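Local atomic coordinates of Exo-beta-1,4-mannosidase (Rhizomucor miehei, PDB entry 4LYP), a protein that probably releases mannose from the non-reducing ends of beta-1,4-linked mannosides, as an extracellular TIM-barrel beta-mannosidase of glycoside hydrolase family 5. Residues 292-297 / 312-317; 336-341 / 365-370; 271-276 / 323-328; 387-392 / 421-426. One frame throughout, in Å; residues are numbered along the deposited sequence.

Contact 1 (292-297 / 312-317); sequences CWVENW and NEYMHD. With GAI (guanidine), chain C.
Tyr314 reaches from its helix into the bend of 292-297, where Val294 and Cys292 share the CD1/CE1 side of its ring and Trp297 meets CE1, CZ and the hydroxyl. Its side chain and that of Trp297 cross at about a right angle: Tyr314 OH comes in at the benzo edge of the indole, near its plane, 3.3 Å from Trp297 CZ3. With CG of Tyr314 trans to the backbone N (chi1 -176°), the ring is carried outward to the loop. Val294 runs past it in the opposite direction, CG1 lying 3.7 Å from Tyr314 CD1. Cys292 SG makes a sulfur-aromatic contact at the ring edge, 5.2 Å from the Tyr314 centroid and 88° off its normal. These residues join the loop that follows barrel strand 288-292 to the next helix, 308-329, within one beta/alpha step of the TIM barrel. Met315, bent at chi2 and chi3, brings CE to 3.9 Å from Cys292 SG. Within the loop, Trp293 O accepts from Trp297 N and sits 3.1 Å above the indole plane of Trp297. Trp293 and Asn296 line the guanidine pocket instead; Asn296 ND2 lies 3.3 Å from guanidine N3, and Glu238 hydrogen-bonds the ligand.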
# COMPACT_ATOMS: atom_id res chain seq x y z
N CYS A 292 7.20 -5.11 5.99
CA CYS A 292 8.00 -5.38 7.17
C CYS A 292 7.65 -4.39 8.28
O CYS A 292 7.83 -3.14 8.08
CB CYS A 292 9.49 -5.26 6.82
SG CYS A 292 10.53 -5.65 8.29
N TRP A 293 7.13 -4.89 9.40
CA TRP A 293 6.58 -4.06 10.49
C TRP A 293 7.11 -4.42 11.84
O TRP A 293 6.47 -5.12 12.62
CB TRP A 293 5.06 -4.08 10.43
CG TRP A 293 4.52 -3.34 9.25
CD1 TRP A 293 3.87 -3.79 8.15
CD2 TRP A 293 4.69 -1.91 9.09
NE1 TRP A 293 3.62 -2.72 7.26
CE2 TRP A 293 4.12 -1.59 7.86
CE3 TRP A 293 5.26 -0.90 9.89
CZ2 TRP A 293 4.06 -0.26 7.42
CZ3 TRP A 293 5.24 0.39 9.45
CH2 TRP A 293 4.68 0.70 8.20
N VAL A 294 8.32 -3.92 12.16
CA VAL A 294 8.99 -4.38 13.37
C VAL A 294 8.23 -4.02 14.66
O VAL A 294 8.19 -4.83 15.60
CB VAL A 294 10.46 -3.96 13.42
CG1 VAL A 294 11.28 -4.82 12.46
CG2 VAL A 294 10.67 -2.45 13.25
N GLU A 295 7.64 -2.82 14.77
CA GLU A 295 6.94 -2.51 16.03
C GLU A 295 5.66 -3.35 16.13
O GLU A 295 5.40 -3.95 17.17
CB GLU A 295 6.61 -1.01 16.09
CG GLU A 295 5.86 -0.63 17.35
CD GLU A 295 5.57 0.84 17.53
OE1 GLU A 295 6.09 1.67 16.73
OE2 GLU A 295 4.83 1.16 18.44
N ASN A 296 4.89 -3.46 15.03
CA ASN A 296 3.64 -4.18 15.09
C ASN A 296 3.86 -5.61 15.47
O ASN A 296 3.01 -6.22 16.14
CB ASN A 296 2.98 -4.19 13.69
CG ASN A 296 2.77 -2.79 13.10
OD1 ASN A 296 3.70 -2.01 13.07
ND2 ASN A 296 1.58 -2.52 12.63
N TRP A 297 5.01 -6.20 15.08
CA TRP A 297 5.30 -7.60 15.31
C TRP A 297 6.05 -7.84 16.58
O TRP A 297 6.40 -9.00 16.87
CB TRP A 297 6.06 -8.18 14.11
CG TRP A 297 5.34 -8.07 12.82
CD1 TRP A 297 4.04 -7.68 12.62
CD2 TRP A 297 5.94 -8.24 11.50
NE1 TRP A 297 3.81 -7.62 11.22
CE2 TRP A 297 4.92 -7.96 10.54
CE3 TRP A 297 7.23 -8.60 11.05
CZ2 TRP A 297 5.18 -8.02 9.14
CZ3 TRP A 297 7.47 -8.74 9.72
CH2 TRP A 297 6.44 -8.47 8.77
N ASN A 312 17.28 -3.38 13.08
CA ASN A 312 18.08 -3.37 11.87
C ASN A 312 18.46 -4.80 11.47
O ASN A 312 18.42 -5.14 10.29
CB ASN A 312 19.39 -2.55 12.05
CG ASN A 312 19.16 -1.08 12.15
OD1 ASN A 312 18.26 -0.54 11.48
ND2 ASN A 312 20.01 -0.38 12.89
N GLU A 313 18.81 -5.64 12.45
CA GLU A 313 19.18 -7.02 12.08
C GLU A 313 17.97 -7.78 11.57
O GLU A 313 18.09 -8.57 10.60
CB GLU A 313 19.70 -7.68 13.33
CG GLU A 313 21.04 -7.06 13.75
CD GLU A 313 21.48 -7.44 15.12
OE1 GLU A 313 20.88 -8.29 15.76
OE2 GLU A 313 22.54 -6.91 15.52
N TYR A 314 16.78 -7.55 12.14
CA TYR A 314 15.57 -8.21 11.67
C TYR A 314 15.30 -7.81 10.22
O TYR A 314 15.04 -8.66 9.38
CB TYR A 314 14.38 -7.87 12.56
CG TYR A 314 13.15 -8.63 12.13
CD1 TYR A 314 12.31 -8.13 11.12
CD2 TYR A 314 12.85 -9.86 12.70
CE1 TYR A 314 11.23 -8.83 10.66
CE2 TYR A 314 11.73 -10.56 12.27
CZ TYR A 314 10.94 -10.01 11.20
OH TYR A 314 9.88 -10.74 10.75
N MET A 315 15.35 -6.52 9.92
CA MET A 315 15.14 -6.02 8.55
C MET A 315 16.16 -6.65 7.62
O MET A 315 15.81 -7.08 6.52
CB MET A 315 15.22 -4.50 8.55
CG MET A 315 15.32 -3.91 7.13
SD MET A 315 13.80 -4.20 6.10
CE MET A 315 12.73 -2.86 6.69
N HIS A 316 17.43 -6.69 8.00
CA HIS A 316 18.40 -7.30 7.15
C HIS A 316 18.06 -8.75 6.79
O HIS A 316 18.14 -9.14 5.61
CB HIS A 316 19.77 -7.28 7.89
CG HIS A 316 20.84 -7.94 7.13
ND1 HIS A 316 21.08 -9.28 7.21
CD2 HIS A 316 21.71 -7.42 6.22
CE1 HIS A 316 22.13 -9.59 6.41
NE2 HIS A 316 22.49 -8.46 5.75
N ASP A 317 17.72 -9.53 7.82
CA ASP A 317 17.44 -10.94 7.57
C ASP A 317 16.12 -11.11 6.81
O ASP A 317 16.01 -12.07 6.06
CB ASP A 317 17.40 -11.73 8.92
CG ASP A 317 18.76 -11.77 9.65
OD1 ASP A 317 19.75 -11.35 9.07
OD2 ASP A 317 18.72 -12.17 10.81
C GAI C . -0.66 -4.04 9.54
N1 GAI C . 0.16 -3.94 8.50
N2 GAI C . -1.38 -5.17 9.59
N3 GAI C . -0.83 -3.10 10.41

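Contact 2 (336-341 / 365-370)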
# COMPACT_ATOMS: atom_id res chain seq x y z
N GLU A 336 6.83 -3.44 -0.40
CA GLU A 336 5.85 -2.40 -0.74
C GLU A 336 5.29 -1.72 0.53
O GLU A 336 4.48 -0.81 0.37
CB GLU A 336 4.72 -2.93 -1.62
CG GLU A 336 3.78 -3.80 -0.87
CD GLU A 336 2.57 -4.27 -1.66
OE1 GLU A 336 2.47 -3.89 -2.85
OE2 GLU A 336 1.74 -4.99 -1.06
N GLU A 337 5.68 -2.18 1.71
CA GLU A 337 5.43 -1.42 2.96
C GLU A 337 6.59 -1.67 3.87
O GLU A 337 7.03 -2.83 4.06
CB GLU A 337 4.20 -1.88 3.74
CG GLU A 337 2.87 -1.70 3.01
CD GLU A 337 1.69 -1.89 3.94
OE1 GLU A 337 1.86 -2.03 5.16
OE2 GLU A 337 0.52 -1.89 3.44
N PHE A 338 6.99 -0.62 4.60
CA PHE A 338 7.80 -0.73 5.83
C PHE A 338 7.77 0.61 6.49
O PHE A 338 7.55 1.64 5.82
CB PHE A 338 9.26 -1.19 5.55
CG PHE A 338 10.11 -0.14 4.91
CD1 PHE A 338 10.03 0.19 3.54
CD2 PHE A 338 10.97 0.62 5.72
CE1 PHE A 338 10.77 1.22 2.99
CE2 PHE A 338 11.73 1.66 5.13
CZ PHE A 338 11.64 1.94 3.79
N GLY A 339 8.09 0.65 7.79
CA GLY A 339 8.11 1.96 8.44
C GLY A 339 8.53 1.79 9.89
O GLY A 339 8.74 0.71 10.42
N MET A 340 8.71 2.97 10.54
CA MET A 340 9.15 3.03 11.94
C MET A 340 8.63 4.34 12.53
O MET A 340 8.50 5.35 11.83
CB MET A 340 10.67 2.91 12.03
CG MET A 340 11.22 3.01 13.42
SD MET A 340 12.96 2.54 13.57
CE MET A 340 12.84 0.74 13.52
N ALA A 341 8.37 4.26 13.84
CA ALA A 341 7.87 5.38 14.64
C ALA A 341 8.96 6.44 14.83
O ALA A 341 10.16 6.23 14.58
CB ALA A 341 7.45 4.85 16.00
N ASP A 365 15.30 7.20 10.72
CA ASP A 365 16.18 7.60 9.60
C ASP A 365 17.25 6.57 9.43
O ASP A 365 17.56 6.22 8.27
CB ASP A 365 16.79 8.95 9.91
CG ASP A 365 15.79 10.10 9.79
OD1 ASP A 365 14.62 9.87 9.53
OD2 ASP A 365 16.28 11.22 9.96
N GLU A 366 17.86 6.07 10.49
CA GLU A 366 18.89 5.07 10.36
C GLU A 366 18.30 3.73 9.83
O GLU A 366 18.88 3.09 8.96
CB GLU A 366 19.57 4.81 11.70
CG GLU A 366 20.52 3.66 11.68
CD GLU A 366 21.20 3.37 13.02
OE1 GLU A 366 21.51 4.37 13.75
OE2 GLU A 366 21.48 2.19 13.30
N TYR A 367 17.11 3.37 10.33
CA TYR A 367 16.46 2.17 9.89
C TYR A 367 16.16 2.19 8.41
O TYR A 367 16.45 1.25 7.67
CB TYR A 367 15.15 2.02 10.70
CG TYR A 367 14.39 0.75 10.45
CD1 TYR A 367 14.84 -0.51 10.89
CD2 TYR A 367 13.12 0.85 9.81
CE1 TYR A 367 14.04 -1.59 10.70
CE2 TYR A 367 12.33 -0.29 9.64
CZ TYR A 367 12.80 -1.49 10.11
OH TYR A 367 12.04 -2.64 9.99
N TYR A 368 15.60 3.34 7.94
CA TYR A 368 15.35 3.52 6.51
C TYR A 368 16.68 3.47 5.74
O TYR A 368 16.76 2.81 4.70
CB TYR A 368 14.71 4.89 6.21
CG TYR A 368 13.19 4.99 6.28
CD1 TYR A 368 12.44 4.57 7.39
CD2 TYR A 368 12.52 5.59 5.22
CE1 TYR A 368 11.04 4.70 7.40
CE2 TYR A 368 11.13 5.74 5.22
CZ TYR A 368 10.42 5.29 6.30
OH TYR A 368 9.05 5.48 6.27
N GLN A 369 17.68 4.20 6.22
CA GLN A 369 18.91 4.29 5.46
C GLN A 369 19.56 2.92 5.28
O GLN A 369 20.02 2.59 4.19
CB GLN A 369 19.88 5.26 6.13
CG GLN A 369 21.20 5.36 5.35
CD GLN A 369 22.02 6.44 5.94
OE1 GLN A 369 22.58 6.25 7.02
NE2 GLN A 369 21.99 7.60 5.34
N LYS A 370 19.57 2.10 6.31
CA LYS A 370 20.16 0.79 6.22
C LYS A 370 19.35 -0.13 5.33
O LYS A 370 19.90 -0.93 4.54
CB LYS A 370 20.37 0.19 7.60
CG LYS A 370 21.49 0.91 8.32
CD LYS A 370 21.70 0.42 9.73
CE LYS A 370 22.96 1.00 10.37
NZ LYS A 370 23.15 0.51 11.81
O HOH W 1 9.35 -2.02 9.99
O HOH W 2 7.33 5.03 8.41
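Phe338 of strand 333-338 and Met340 just beyond it press into the surface that Tyr367 and Tyr368 present on helix 362-380. In this TIM barrel the strand, the helix and the neighbouring parallel strand 386-394 form a beta-alpha-beta unit, and the contact fastens the strand's end to the helix outside it. Phe338 is the wedge between the two tyrosines. Its edge points at the face of Tyr368 in an edge-to-face pair, with CE2 over the centre of that ring, 3.6 Å above the plane; the ring planes stand at 54°. Tyr367 CE2 meets the edge of the same phenylalanine. The chain then passes at Gly339, whose CA comes to 4.1 Å from Tyr368 CE1. Met340 fills the next hollow. Its chain runs extended and then bends at chi3 (-77°), which folds the methyl over the Tyr367 face in a CH-pi contact: Met340 CE lies 3.5 Å from the Tyr367 centroid, 15° off the ring normal. The sulfur tucks in beside the root of the ring, Met340 SD to Tyr367 CB being 3.6 Å. Phe389 of strand 386-394 touches both Phe338 and Tyr368, continuing the apolar layer. No direct hydrogen bond joins the segments; two waters bridge them. One donates to Gly339 O and accepts from Tyr367 OH, while the other accepts from Met340 N and, at 2.8 Å, from Tyr368 OH, lying in the plane of the Tyr368 ring.

Contact 3 (271-276 / 323-328)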
# COMPACT_ATOMS: atom_id res chain seq x y z
N LEU A 271 5.21 -14.70 7.33
CA LEU A 271 5.18 -16.06 7.94
C LEU A 271 6.31 -16.90 7.39
O LEU A 271 7.48 -16.54 7.59
CB LEU A 271 3.76 -16.65 7.71
CG LEU A 271 2.64 -15.81 8.37
CD1 LEU A 271 1.26 -16.43 8.07
CD2 LEU A 271 2.79 -15.64 9.89
N ASP A 272 6.00 -17.93 6.63
CA ASP A 272 7.03 -18.86 6.12
C ASP A 272 6.92 -18.93 4.58
O ASP A 272 6.08 -18.27 3.95
CB ASP A 272 6.87 -20.24 6.83
CG ASP A 272 5.50 -20.89 6.59
OD1 ASP A 272 4.60 -20.28 5.90
OD2 ASP A 272 5.23 -21.95 7.19
N GLU A 273 7.78 -19.81 4.03
CA GLU A 273 7.77 -19.94 2.55
C GLU A 273 6.45 -20.57 2.04
O GLU A 273 6.01 -20.26 0.97
CB GLU A 273 8.96 -20.75 2.10
CG GLU A 273 9.30 -20.44 0.57
CD GLU A 273 10.62 -21.06 0.05
OE1 GLU A 273 11.19 -21.86 0.81
OE2 GLU A 273 11.03 -20.83 -1.17
N TYR A 274 5.81 -21.44 2.84
CA TYR A 274 4.54 -22.05 2.44
C TYR A 274 3.51 -20.95 2.23
O TYR A 274 2.78 -20.93 1.24
CB TYR A 274 4.04 -23.02 3.58
CG TYR A 274 2.72 -23.67 3.25
CD1 TYR A 274 2.71 -24.87 2.54
CD2 TYR A 274 1.48 -23.06 3.59
CE1 TYR A 274 1.51 -25.47 2.17
CE2 TYR A 274 0.28 -23.68 3.21
CZ TYR A 274 0.33 -24.88 2.52
OH TYR A 274 -0.86 -25.51 2.17
N ASP A 275 3.41 -20.02 3.19
CA ASP A 275 2.46 -18.91 3.08
C ASP A 275 2.82 -18.05 1.84
O ASP A 275 1.93 -17.60 1.10
CB ASP A 275 2.55 -18.07 4.35
CG ASP A 275 1.76 -16.77 4.29
OD1 ASP A 275 0.50 -16.84 4.33
OD2 ASP A 275 2.42 -15.72 4.28
N PHE A 276 4.12 -17.78 1.67
CA PHE A 276 4.56 -17.02 0.48
C PHE A 276 4.13 -17.66 -0.81
O PHE A 276 3.61 -16.98 -1.73
CB PHE A 276 6.10 -16.87 0.57
CG PHE A 276 6.71 -16.02 -0.50
CD1 PHE A 276 7.12 -16.59 -1.72
CD2 PHE A 276 6.89 -14.63 -0.30
CE1 PHE A 276 7.73 -15.78 -2.68
CE2 PHE A 276 7.49 -13.84 -1.26
CZ PHE A 276 7.92 -14.42 -2.43
N SER A 323 14.00 -12.24 -0.40
CA SER A 323 14.63 -12.20 -1.72
C SER A 323 14.81 -13.66 -2.19
O SER A 323 14.56 -13.98 -3.37
CB SER A 323 15.95 -11.47 -1.65
OG SER A 323 16.62 -11.56 -2.92
N LYS A 324 15.21 -14.56 -1.27
CA LYS A 324 15.43 -15.93 -1.68
C LYS A 324 14.09 -16.63 -2.06
O LYS A 324 14.01 -17.40 -3.02
CB LYS A 324 16.14 -16.66 -0.55
CG LYS A 324 17.62 -16.29 -0.47
CD LYS A 324 18.43 -16.96 -1.55
CE LYS A 324 19.92 -17.13 -1.23
NZ LYS A 324 20.56 -18.08 -2.21
N TRP A 325 13.01 -16.34 -1.30
CA TRP A 325 11.72 -16.93 -1.60
C TRP A 325 11.28 -16.50 -3.00
O TRP A 325 10.69 -17.28 -3.79
CB TRP A 325 10.70 -16.55 -0.57
CG TRP A 325 10.97 -17.05 0.80
CD1 TRP A 325 11.93 -17.94 1.21
CD2 TRP A 325 10.22 -16.71 1.99
NE1 TRP A 325 11.86 -18.10 2.57
CE2 TRP A 325 10.86 -17.38 3.10
CE3 TRP A 325 9.18 -15.80 2.23
CZ2 TRP A 325 10.39 -17.23 4.42
CZ3 TRP A 325 8.74 -15.71 3.54
CH2 TRP A 325 9.31 -16.41 4.59
N ALA A 326 11.46 -15.21 -3.29
CA ALA A 326 11.05 -14.72 -4.62
C ALA A 326 11.89 -15.39 -5.73
O ALA A 326 11.37 -15.74 -6.80
CB ALA A 326 11.17 -13.22 -4.68
N ALA A 327 13.20 -15.54 -5.47
CA ALA A 327 14.08 -16.16 -6.45
C ALA A 327 13.65 -17.60 -6.77
O ALA A 327 13.72 -18.06 -7.90
CB ALA A 327 15.55 -16.06 -6.04
N GLN A 328 13.16 -18.30 -5.75
CA GLN A 328 12.70 -19.69 -5.91
C GLN A 328 11.58 -19.75 -6.93
O GLN A 328 11.44 -20.75 -7.68
CB GLN A 328 12.30 -20.27 -4.53
CG GLN A 328 13.52 -20.58 -3.70
CD GLN A 328 13.40 -21.43 -2.42
OE1 GLN A 328 13.79 -20.94 -1.37
NE2 GLN A 328 13.05 -22.72 -2.53
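One face of the Trp325 indole lies against the start of helix 273-280, covered by Glu273 over the pyrrole part and by the backbone of Asp272 over the benzo part. Glu273 CG stands 3.8 Å from the centroid of the five-membered ring in a CH-pi contact, and the carboxylate beyond it is turned nearly flat to the indole, 14° between planes. Asp272 C approaches Trp325 CH2 to 3.5 Å on the same face. The indole edge meets Leu271 O and Phe276: Trp325 CE3 is 3.6 Å from Phe276 CD2, the two rings forming an offset edge-to-face pair with planes at 61°. The face of Phe276 is used as well, since Trp325 CB sits over its centre, 3.7 Å above the plane. A first torsion near 180° in Phe276 sends its ring toward helix 308-329, and its CZ reaches Ala326 CB at 4.1 Å. Farther out, Glu273 OE2 approaches the amide of Gln328, but that side chain has two conformers and the short approach is doubtful. Asp272 is the N-cap of helix 273-280: its OD1 accepts from Asp275 N at 3.0 Å, from above the carboxylate plane. The contact thus sets the first turn of helix 273-280 against the later part of helix 308-329 on the outside of the TIM barrel. Beneath the pair runs strand 288-292, whose Thr288 touches both Phe276 and Ala326, while His280, farther along the shorter helix, meets the Phe276 ring.

Contact 4 (387-392 / 421-426); sequences SNFWAY and YSVYSN
Val423 is held to Ala391 and Phe389 where the short strand 423-424 lies parallel to strand 386-394, the last strand of the TIM barrel; a single bridge, Tyr392 with Val423, defines their pairing. This middle is tight. Val423 N donates to Ala391 O at 2.9 Å with an N-H...O angle of 165°, and the same oxygen receives a CA-H...O contact from Ser422. Phe389 CG sits between its backbone N and carbonyl carbon (chi1 66°), which puts the ring against Val423, CE1 3.8 Å from Val423 CG2; Tyr368 of helix 362-380 touches both residues. A cis peptide joins Trp390 to Ala391, as in many family 5 enzymes, where such a tryptophan lines the active-site cleft; consistent with this, the Trp390 indole adjoins a bound Tris molecule, probably from the crystallisation liquor. The pocket end is looser. Tyr421 CB lies 3.7 Å from Trp390 O, and a water donates to both Trp390 O and Tyr421 O; the Tyr421 hydroxyl is bonded to Asn296. The far end is close again but bordered by partly exposed Ser425: Tyr392 CD1 lies 3.3 Å from Val423 O, and the ring extends along the strand to Ser425. Tyr392 OH is hydrogen-bonded to Gln87, and a second water donates to it at 3.2 Å and to Ser425 O at 2.9 Å.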
# COMPACT_ATOMS: atom_id res chain seq x y z
N SER A 387 11.07 -0.64 -3.34
CA SER A 387 10.32 -0.55 -2.10
C SER A 387 9.34 0.62 -2.15
O SER A 387 9.49 1.57 -2.97
CB SER A 387 11.26 -0.37 -0.89
OG SER A 387 12.07 0.80 -1.05
N ASN A 388 8.37 0.58 -1.23
CA ASN A 388 7.43 1.69 -1.04
C ASN A 388 7.38 1.93 0.46
O ASN A 388 6.77 1.14 1.21
CB ASN A 388 6.01 1.41 -1.55
CG ASN A 388 5.96 1.02 -2.98
OD1 ASN A 388 6.39 -0.06 -3.37
ND2 ASN A 388 5.40 1.92 -3.83
N PHE A 389 8.03 3.00 0.98
CA PHE A 389 7.92 3.28 2.41
C PHE A 389 6.46 3.61 2.75
O PHE A 389 5.69 4.12 1.92
CB PHE A 389 8.87 4.41 2.83
CG PHE A 389 8.53 5.75 2.24
CD1 PHE A 389 7.69 6.63 2.93
CD2 PHE A 389 9.04 6.19 1.04
CE1 PHE A 389 7.31 7.87 2.40
CE2 PHE A 389 8.71 7.41 0.49
CZ PHE A 389 7.87 8.26 1.19
N TRP A 390 6.10 3.25 4.00
CA TRP A 390 4.74 3.51 4.51
C TRP A 390 4.88 4.54 5.63
O TRP A 390 5.42 4.23 6.67
CB TRP A 390 4.14 2.23 5.05
CG TRP A 390 2.77 2.50 5.61
CD1 TRP A 390 2.44 3.15 6.82
CD2 TRP A 390 1.52 2.25 4.94
NE1 TRP A 390 1.09 3.30 6.91
CE2 TRP A 390 0.47 2.79 5.78
CE3 TRP A 390 1.16 1.63 3.72
CZ2 TRP A 390 -0.90 2.67 5.44
CZ3 TRP A 390 -0.19 1.54 3.37
CH2 TRP A 390 -1.21 2.06 4.24
N ALA A 391 4.43 5.80 5.37
CA ALA A 391 3.73 6.27 4.17
C ALA A 391 3.99 7.79 4.12
O ALA A 391 4.36 8.40 5.12
CB ALA A 391 2.24 5.98 4.20
N TYR A 392 3.74 8.39 2.97
CA TYR A 392 4.00 9.82 2.83
C TYR A 392 2.86 10.63 3.43
O TYR A 392 1.72 10.49 3.04
CB TYR A 392 4.23 10.21 1.37
CG TYR A 392 4.76 11.63 1.24
CD1 TYR A 392 5.95 11.99 1.89
CD2 TYR A 392 4.09 12.59 0.51
CE1 TYR A 392 6.44 13.26 1.78
CE2 TYR A 392 4.61 13.89 0.38
CZ TYR A 392 5.79 14.20 1.05
OH TYR A 392 6.31 15.48 0.99
N TYR A 421 3.51 6.76 11.70
CA TYR A 421 4.53 6.36 10.74
C TYR A 421 4.70 7.41 9.63
O TYR A 421 5.67 7.30 8.84
CB TYR A 421 4.12 5.01 10.09
CG TYR A 421 4.23 3.82 11.03
CD1 TYR A 421 5.37 3.67 11.80
CD2 TYR A 421 3.25 2.86 11.08
CE1 TYR A 421 5.55 2.50 12.58
CE2 TYR A 421 3.43 1.70 11.81
CZ TYR A 421 4.59 1.53 12.53
OH TYR A 421 4.88 0.36 13.26
N SER A 422 3.84 8.44 9.54
CA SER A 422 3.93 9.42 8.42
C SER A 422 5.30 9.97 8.31
O SER A 422 5.96 10.37 9.27
CB SER A 422 2.98 10.56 8.72
OG SER A 422 1.62 10.23 8.48
N VAL A 423 5.70 10.14 7.04
CA VAL A 423 6.86 10.97 6.68
C VAL A 423 6.31 12.29 6.22
O VAL A 423 5.64 12.40 5.19
CB VAL A 423 7.65 10.32 5.51
CG1 VAL A 423 8.80 11.24 5.07
CG2 VAL A 423 8.25 8.96 5.91
N TYR A 424 6.62 13.38 6.98
CA TYR A 424 6.14 14.70 6.60
C TYR A 424 7.07 15.34 5.59
O TYR A 424 8.26 14.99 5.47
CB TYR A 424 6.00 15.59 7.84
CG TYR A 424 5.05 15.01 8.85
CD1 TYR A 424 3.71 14.77 8.53
CD2 TYR A 424 5.48 14.70 10.13
CE1 TYR A 424 2.80 14.28 9.45
CE2 TYR A 424 4.61 14.19 11.08
CZ TYR A 424 3.23 14.02 10.74
OH TYR A 424 2.32 13.58 11.69
N SER A 425 6.53 16.37 4.88
CA SER A 425 7.28 17.01 3.81
C SER A 425 8.63 17.56 4.20
O SER A 425 9.52 17.62 3.33
CB SER A 425 6.42 18.15 3.26
OG SER A 425 6.08 19.04 4.29
N ASN A 426 8.78 17.96 5.45
CA ASN A 426 10.08 18.50 5.90
C ASN A 426 10.76 17.66 6.98
O ASN A 426 11.65 18.13 7.64
CB ASN A 426 9.87 19.95 6.39
CG ASN A 426 8.91 20.00 7.59
OD1 ASN A 426 8.24 19.05 7.90
ND2 ASN A 426 8.83 21.14 8.24
O HOH W 2 7.33 5.03 8.41
O HOH W 3 8.92 17.29 0.53

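How the contacts relate
From the N terminus, contact 3 opens first, at 271-276, and closes at 323-328. Contact 1 is nested within that loop, and both use helix 308-329, though their nearest atoms stay about 7 Å apart. Contact 2 then closes 336-341 onto 365-370, and contact 4 closes 387-392 onto 421-426; these follow in series and nothing crosses. Contacts 1, 2 and 4 touch one another at the ends of the barrel strands: Trp293 NE1 probably bonds Glu337 OE1, Phe338 O probably accepts from Trp390 N, and contacts 2 and 4 share a water. Contact 3 stands apart, joining two helices on the barrel's outside.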